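Local coordinates for protein beta-methylmalyl-CoA dehydratase (Chloroflexus aurantiacus, PDB 4E3E) that catalyses the reversible dehydration of beta-methylmalyl-CoA to mesaconyl-CoA in the glyoxylate assimilation cycle, working as a homodimer, at residues A61-S65 against L66-H70; G113-Q116 against N117-G120; A183-L187 against A188-S192. All coordinates share one frame; numbering follows the deposited sequence.

The three contacts follow one another along the chain: contact 1 starts helix 65-80, contact 2 turns strand 104-116 into strand 122-132, and contact 3 is the short helix 187-190. Contact 1 lies deep in the double hot-dog fold, its centre about 10 Å from that of the chain. Contacts 2 and 3 sit at the surface on opposite sides of that centre, about 51 Å apart between their centres and about 39 Å at nearest atoms. Contact 1 comes within about 12 Å of contact 3 and about 17 Å of contact 2, nearest atoms, so none touch. The probable substrate-binding residues 62-65 sit in the buried contact 1, while contact 3 meets the second subunit.

Contact 1: residues A61-S65 against L66-H70; sequences APIDS and LLVFH
Asp64 caps the N-terminus of helix 65-80, one of the two long helices of the double hot-dog fold, by bending its carboxylate back to the amide of Leu66. Start at its CB, which rests 4.0 Å from Leu67 CB at the beginning of the first turn. CG stands anti to the backbone N (chi1 -167°), which sends the carboxylate alongside Leu66, the two side chains pointing the same way. At the tip, OD2 takes the N-H of Leu66 at 2.8 Å through its anti lone pair, the one turned away from OD1; the bond is somewhat bent, at 148°. The same oxygen lies 3.4 Å from Leu66 CB. Asp64 also contributes its backbone: its O accepts Val68 N at 3.0 Å in a nearly straight bond, the first regular turn of the helix.

Ile63 supplies the greasy side. Its CG2 branch reaches Leu67 CD2 at 3.7 Å and Val68 CG2 at 3.8 Å; Val68 meets it about at a right angle. Val33 of helix 30-40 and Val99 border Ile63 too, while Tyr36 packs on Asp64, Leu66 and Leu67. Ser65 gives its OG to a hydrogen bond with Ile271 O.

Pro62 to Ser65 probably bind substrate, as in related enzymes, so the cap probably helps set how this loop enters the helix beside the likely pocket. One residue further, Ser65 O receives Phe69 N at 2.9 Å, the donor tilted 23° from the carbonyl plane.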
loop_
_atom_site.group_PDB
_atom_site.type_symbol
_atom_site.label_atom_id
_atom_site.label_comp_id
_atom_site.label_asym_id
_atom_site.label_seq_id
_atom_site.Cartn_x
_atom_site.Cartn_y
_atom_site.Cartn_z
ATOM N N ALA A 61 -18.252 9.093 -2.303
ATOM C CA ALA A 61 -17.719 8.298 -3.378
ATOM C C ALA A 61 -17.928 6.852 -3.021
ATOM O O ALA A 61 -17.606 6.438 -1.957
ATOM C CB ALA A 61 -16.255 8.586 -3.565
ATOM N N PRO A 62 -18.457 6.088 -3.945
ATOM C CA PRO A 62 -18.673 4.652 -3.714
ATOM C C PRO A 62 -17.378 3.851 -3.927
ATOM O O PRO A 62 -16.479 4.324 -4.602
ATOM C CB PRO A 62 -19.670 4.282 -4.810
ATOM C CG PRO A 62 -19.312 5.214 -5.939
ATOM C CD PRO A 62 -18.929 6.516 -5.277
ATOM N N ILE A 63 -17.321 2.649 -3.352
ATOM C CA ILE A 63 -16.267 1.682 -3.626
ATOM C C ILE A 63 -16.310 1.276 -5.116
ATOM O O ILE A 63 -17.380 1.031 -5.659
ATOM C CB ILE A 63 -16.440 0.420 -2.713
ATOM C CG1 ILE A 63 -16.482 0.787 -1.221
ATOM C CG2 ILE A 63 -15.338 -0.609 -2.961
ATOM C CD1 ILE A 63 -15.309 1.631 -0.737
ATOM N N ASP A 64 -15.150 1.192 -5.773
ATOM C CA ASP A 64 -15.072 0.712 -7.128
ATOM C C ASP A 64 -15.762 -0.663 -7.252
ATOM O O ASP A 64 -15.487 -1.579 -6.461
ATOM C CB ASP A 64 -13.591 0.554 -7.527
ATOM C CG ASP A 64 -13.399 0.354 -9.029
ATOM O OD1 ASP A 64 -12.758 1.223 -9.662
ATOM O OD2 ASP A 64 -13.879 -0.674 -9.577
ATOM N N SER A 65 -16.620 -0.813 -8.263
ATOM C CA SER A 65 -17.342 -2.067 -8.512
ATOM C C SER A 65 -16.399 -3.258 -8.592
ATOM O O SER A 65 -16.730 -4.348 -8.120
ATOM C CB SER A 65 -18.148 -1.991 -9.815
ATOM O OG SER A 65 -19.372 -1.321 -9.602
ATOM N N LEU A 66 -15.232 -3.068 -9.199
ATOM C CA LEU A 66 -14.288 -4.181 -9.294
ATOM C C LEU A 66 -13.589 -4.502 -7.968
ATOM O O LEU A 66 -13.241 -5.666 -7.717
ATOM C CB LEU A 66 -13.265 -3.937 -10.395
ATOM C CG LEU A 66 -13.836 -3.920 -11.793
ATOM C CD1 LEU A 66 -12.659 -3.755 -12.743
ATOM C CD2 LEU A 66 -14.578 -5.223 -12.086
ATOM N N LEU A 67 -13.375 -3.487 -7.128
ATOM C CA LEU A 67 -12.890 -3.737 -5.762
ATOM C C LEU A 67 -13.920 -4.593 -4.995
ATOM O O LEU A 67 -13.545 -5.585 -4.344
ATOM C CB LEU A 67 -12.562 -2.434 -5.015
ATOM C CG LEU A 67 -12.075 -2.515 -3.553
ATOM C CD1 LEU A 67 -10.902 -3.493 -3.377
ATOM C CD2 LEU A 67 -11.714 -1.113 -3.039
ATOM N N VAL A 68 -15.202 -4.217 -5.090
ATOM C CA VAL A 68 -16.297 -5.046 -4.578
ATOM C C VAL A 68 -16.223 -6.478 -5.145
ATOM O O VAL A 68 -16.296 -7.469 -4.395
ATOM C CB VAL A 68 -17.686 -4.446 -4.891
ATOM C CG1 VAL A 68 -18.800 -5.432 -4.516
ATOM C CG2 VAL A 68 -17.890 -3.121 -4.149
ATOM N N PHE A 69 -16.082 -6.586 -6.461
ATOM C CA PHE A 69 -15.990 -7.900 -7.100
ATOM C C PHE A 69 -14.853 -8.783 -6.553
ATOM O O PHE A 69 -15.108 -9.941 -6.168
ATOM C CB PHE A 69 -15.941 -7.760 -8.617
ATOM C CG PHE A 69 -15.760 -9.059 -9.339
ATOM C CD1 PHE A 69 -16.859 -9.861 -9.650
ATOM C CD2 PHE A 69 -14.496 -9.484 -9.698
ATOM C CE1 PHE A 69 -16.691 -11.061 -10.320
ATOM C CE2 PHE A 69 -14.322 -10.688 -10.371
ATOM C CZ PHE A 69 -15.423 -11.480 -10.674
ATOM N N HIS A 70 -13.623 -8.255 -6.514
ATOM C CA HIS A 70 -12.466 -9.031 -6.039
ATOM C C HIS A 70 -12.560 -9.458 -4.595
ATOM O O HIS A 70 -12.120 -10.535 -4.221
ATOM C CB HIS A 70 -11.165 -8.273 -6.275
ATOM C CG HIS A 70 -10.923 -7.927 -7.720
ATOM N ND1 HIS A 70 -11.173 -8.799 -8.721
ATOM C CD2 HIS A 70 -10.455 -6.760 -8.319
ATOM C CE1 HIS A 70 -10.870 -8.224 -9.902
ATOM N NE2 HIS A 70 -10.431 -6.978 -9.657
#

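Contact 2: residues G113-Q116 against N117-G120; sequences GLRQ and NKDG. With SO4 (sulfate ion), chain C.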
loop_
_atom_site.group_PDB
_atom_site.type_symbol
_atom_site.label_atom_id
_atom_site.label_comp_id
_atom_site.label_asym_id
_atom_site.label_seq_id
_atom_site.Cartn_x
_atom_site.Cartn_y
_atom_site.Cartn_z
ATOM N N GLY A 113 -24.109 -26.595 -10.442
ATOM C CA GLY A 113 -23.698 -27.456 -11.539
ATOM C C GLY A 113 -22.446 -28.249 -11.244
ATOM O O GLY A 113 -21.552 -27.768 -10.547
ATOM N N LEU A 114 -22.403 -29.471 -11.775
ATOM C CA LEU A 114 -21.238 -30.345 -11.696
ATOM C C LEU A 114 -21.092 -31.143 -12.985
ATOM O O LEU A 114 -22.085 -31.636 -13.529
ATOM C CB LEU A 114 -21.367 -31.329 -10.523
ATOM C CG LEU A 114 -21.332 -30.837 -9.072
ATOM C CD1 LEU A 114 -21.659 -31.972 -8.102
ATOM C CD2 LEU A 114 -19.979 -30.212 -8.758
ATOM N N ARG A 115 -19.860 -31.268 -13.470
ATOM C CA ARG A 115 -19.556 -32.164 -14.584
ATOM C C ARG A 115 -18.114 -32.659 -14.514
ATOM O O ARG A 115 -17.170 -31.893 -14.744
ATOM C CB ARG A 115 -19.823 -31.520 -15.960
ATOM C CG ARG A 115 -19.588 -32.496 -17.121
ATOM C CD ARG A 115 -19.680 -31.851 -18.499
ATOM N NE ARG A 115 -18.572 -30.932 -18.781
ATOM C CZ ARG A 115 -17.450 -31.259 -19.426
ATOM N NH1 ARG A 115 -17.253 -32.499 -19.865
ATOM N NH2 ARG A 115 -16.515 -30.336 -19.633
ATOM N N GLN A 116 -17.955 -33.944 -14.205
ATOM C CA GLN A 116 -16.639 -34.562 -14.199
ATOM C C GLN A 116 -16.079 -34.515 -15.611
ATOM O O GLN A 116 -16.801 -34.773 -16.563
ATOM C CB GLN A 116 -16.706 -36.009 -13.701
ATOM C CG GLN A 116 -15.362 -36.717 -13.769
ATOM C CD GLN A 116 -15.334 -37.996 -12.967
ATOM O OE1 GLN A 116 -15.414 -37.974 -11.736
ATOM N NE2 GLN A 116 -15.213 -39.121 -13.659
ATOM N N ASN A 117 -14.803 -34.163 -15.739
ATOM C CA ASN A 117 -14.153 -34.150 -17.043
ATOM C C ASN A 117 -13.936 -35.550 -17.600
ATOM O O ASN A 117 -13.918 -36.537 -16.849
ATOM C CB ASN A 117 -12.857 -33.326 -17.013
ATOM C CG ASN A 117 -13.126 -31.843 -17.056
ATOM O OD1 ASN A 117 -13.783 -31.344 -17.982
ATOM N ND2 ASN A 117 -12.630 -31.108 -16.049
ATOM N N LYS A 118 -13.790 -35.630 -18.921
ATOM C CA LYS A 118 -13.682 -36.914 -19.612
ATOM C C LYS A 118 -12.472 -37.751 -19.193
ATOM O O LYS A 118 -12.566 -38.978 -19.138
ATOM C CB LYS A 118 -13.736 -36.724 -21.127
ATOM C CG LYS A 118 -15.161 -36.636 -21.642
ATOM C CD LYS A 118 -15.259 -35.765 -22.877
ATOM C CE LYS A 118 -16.669 -35.234 -23.044
ATOM N NZ LYS A 118 -16.670 -34.196 -24.099
ATOM N N ASP A 119 -11.350 -37.099 -18.879
ATOM C CA ASP A 119 -10.161 -37.829 -18.409
ATOM C C ASP A 119 -10.303 -38.352 -16.965
ATOM O O ASP A 119 -9.440 -39.084 -16.477
ATOM C CB ASP A 119 -8.875 -37.000 -18.592
ATOM C CG ASP A 119 -8.816 -35.765 -17.692
ATOM O OD1 ASP A 119 -9.720 -35.550 -16.853
ATOM O OD2 ASP A 119 -7.842 -34.998 -17.829
ATOM N N GLY A 120 -11.388 -37.962 -16.294
ATOM C CA GLY A 120 -11.681 -38.403 -14.927
ATOM C C GLY A 120 -10.752 -37.886 -13.832
ATOM O O GLY A 120 -10.859 -38.316 -12.679
HETATM S S SO4 C . -13.988 -32.215 -21.821
HETATM O O1 SO4 C . -12.666 -32.844 -22.048
HETATM O O2 SO4 C . -14.871 -32.441 -22.983
HETATM O O3 SO4 C . -14.596 -32.834 -20.619
HETATM O O4 SO4 C . -13.813 -30.751 -21.636
#
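A beta hairpin turns here, and at the protein surface Arg115 at the end of the strand and Lys118 in the turn hold a sulfate between them. The turn is type I, from Asn117 to Gly120, closed by Gly120 N on Asn117 O at 3.0 Å. Arg115 brings the edge of its guanidinium to the ion: NH1 gives O3 a 2.8 Å hydrogen bond at 157°, and NH2 adds weak bonds to O3 and O4. After two extended torsions, a bend at chi3 (69°) swings the guanidinium toward the anion. From the turn, Lys118 stretches out so that its NZ reaches O2 at 2.7 Å, while its backbone N makes a weak bond to O3. The Asn117 amide stands 83° from the guanidinium plane, its OD1 3.3 Å from Arg115 NH2 without a hydrogen bond; the ND2 on the other arm is hydrogen-bonded to Thr122 OG1. The sulfate, probably from the crystallisation liquor, simply marks an anion-friendly spot. On Gln116, NE2 comes 3.8 Å from Gly120 CA, whereas OE1 is held by Lys150. The hairpin joins neighbouring antiparallel strands 104-116 and 122-132, where Arg115 pairs through its backbone with Val124 and Asn117 packs against the same valine.

Contact 3: residues A183-L187 against A188-S192; sequences ANYNL and AHAGS
Asn186 O accepts Ala190 N at 3.0 Å and Leu187 O accepts Gly191 N at 2.9 Å, two i to i+4 bonds that define the single turn of helix 187-190. Gly191 then leaves helical geometry with a positive phi, which favours glycine here, and Ser192 N, already past the end, adds only a weak bond back to Leu187 O.

At the front of the helix Asn186 is the N-cap. Its CG lies anti to the backbone N (chi1 -171°), a setting that folds the amide over the first turn, and OD1 takes the N-H of His189 at 2.8 Å. That bond is straight at the hydrogen, 165°, yet the donor comes in from above the amide plane and not along a lone pair. The imidazole of His189 also lies flat against this amide: the two planes are only 5° apart, and ND2 of Asn186 sits over the centre of the ring, while Asn186 CG lies 3.6 Å from His189 CG.

Behind the turn, Tyr185 touches Ala190, whose CB lies 3.5 Å from the phenolic OH and meets the ring obliquely; that hydroxyl has a weak hydrogen bond with Asn267. Leu187 CD2 lies at the edge of the Tyr185 ring, in its plane, and comes 3.4 Å from Ser192 O.

The second subunit closes in on the helix, Ala188 packing on its Val21 and His189 on its His22, with backbone hydrogen bonds from His189 as well. The chemistry therefore suggests that the Asn186 amide, capping through its oxygen and stacking through its face, probably limits the rotation of the imidazole that packs on His22 of the second subunit.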
loop_
_atom_site.group_PDB
_atom_site.type_symbol
_atom_site.label_atom_id
_atom_site.label_comp_id
_atom_site.label_asym_id
_atom_site.label_seq_id
_atom_site.Cartn_x
_atom_site.Cartn_y
_atom_site.Cartn_z
ATOM N N ALA A 183 -26.703 20.211 -16.104
ATOM C CA ALA A 183 -26.493 21.382 -15.254
ATOM C C ALA A 183 -25.529 21.117 -14.097
ATOM O O ALA A 183 -25.112 22.041 -13.402
ATOM C CB ALA A 183 -27.830 21.885 -14.723
ATOM N N ASN A 184 -25.163 19.857 -13.912
ATOM C CA ASN A 184 -24.453 19.429 -12.721
ATOM C C ASN A 184 -23.355 18.409 -13.026
ATOM O O ASN A 184 -22.841 17.753 -12.112
ATOM C CB ASN A 184 -25.463 18.823 -11.740
ATOM C CG ASN A 184 -25.118 19.092 -10.289
ATOM O OD1 ASN A 184 -24.596 20.153 -9.943
ATOM N ND2 ASN A 184 -25.428 18.131 -9.426
ATOM N N TYR A 185 -22.999 18.269 -14.303
ATOM C CA TYR A 185 -21.976 17.285 -14.702
ATOM C C TYR A 185 -20.755 17.955 -15.328
ATOM O O TYR A 185 -20.811 18.427 -16.466
ATOM C CB TYR A 185 -22.563 16.238 -15.664
ATOM C CG TYR A 185 -21.673 15.035 -15.848
ATOM C CD1 TYR A 185 -21.676 13.999 -14.917
ATOM C CD2 TYR A 185 -20.818 14.929 -16.947
ATOM C CE1 TYR A 185 -20.858 12.896 -15.070
ATOM C CE2 TYR A 185 -19.994 13.824 -17.110
ATOM C CZ TYR A 185 -20.020 12.814 -16.163
ATOM O OH TYR A 185 -19.220 11.707 -16.302
ATOM N N ASN A 186 -19.653 17.996 -14.581
ATOM C CA ASN A 186 -18.440 18.630 -15.062
ATOM C C ASN A 186 -17.643 17.700 -15.977
ATOM O O ASN A 186 -16.980 16.776 -15.514
ATOM C CB ASN A 186 -17.593 19.125 -13.882
ATOM C CG ASN A 186 -16.437 19.991 -14.319
ATOM O OD1 ASN A 186 -15.718 19.671 -15.264
ATOM N ND2 ASN A 186 -16.244 21.093 -13.625
ATOM N N LEU A 187 -17.718 17.960 -17.277
ATOM C CA LEU A 187 -17.019 17.157 -18.284
ATOM C C LEU A 187 -15.491 17.195 -18.161
ATOM O O LEU A 187 -14.811 16.177 -18.371
ATOM C CB LEU A 187 -17.429 17.594 -19.692
ATOM C CG LEU A 187 -18.866 17.321 -20.133
ATOM C CD1 LEU A 187 -19.161 18.091 -21.412
ATOM C CD2 LEU A 187 -19.119 15.830 -20.324
ATOM N N ALA A 188 -14.949 18.371 -17.847
ATOM C CA ALA A 188 -13.504 18.516 -17.663
ATOM C C ALA A 188 -13.045 17.655 -16.486
ATOM O O ALA A 188 -12.026 16.969 -16.577
ATOM C CB ALA A 188 -13.125 19.977 -17.452
ATOM N N HIS A 189 -13.801 17.671 -15.391
ATOM C CA HIS A 189 -13.468 16.822 -14.243
ATOM C C HIS A 189 -13.596 15.355 -14.574
ATOM O O HIS A 189 -12.761 14.562 -14.150
ATOM C CB HIS A 189 -14.330 17.184 -13.027
ATOM C CG HIS A 189 -13.873 18.434 -12.304
ATOM N ND1 HIS A 189 -14.477 18.882 -11.181
ATOM C CD2 HIS A 189 -12.815 19.310 -12.559
ATOM C CE1 HIS A 189 -13.854 19.999 -10.752
ATOM N NE2 HIS A 189 -12.835 20.260 -11.594
ATOM N N ALA A 190 -14.628 14.970 -15.337
ATOM C CA ALA A 190 -14.808 13.570 -15.691
ATOM C C ALA A 190 -13.661 13.095 -16.582
ATOM O O ALA A 190 -13.179 11.982 -16.431
ATOM C CB ALA A 190 -16.141 13.344 -16.373
ATOM N N GLY A 191 -13.228 13.952 -17.505
ATOM C CA GLY A 191 -12.078 13.651 -18.333
ATOM C C GLY A 191 -12.368 13.442 -19.809
ATOM O O GLY A 191 -11.463 13.107 -20.569
ATOM N N SER A 192 -13.614 13.630 -20.230
ATOM C CA SER A 192 -13.945 13.499 -21.651
ATOM C C SER A 192 -15.198 14.265 -22.012
ATOM O O SER A 192 -16.095 14.437 -21.182
ATOM C CB SER A 192 -14.107 12.023 -22.053
ATOM O OG SER A 192 -14.439 11.899 -23.427
#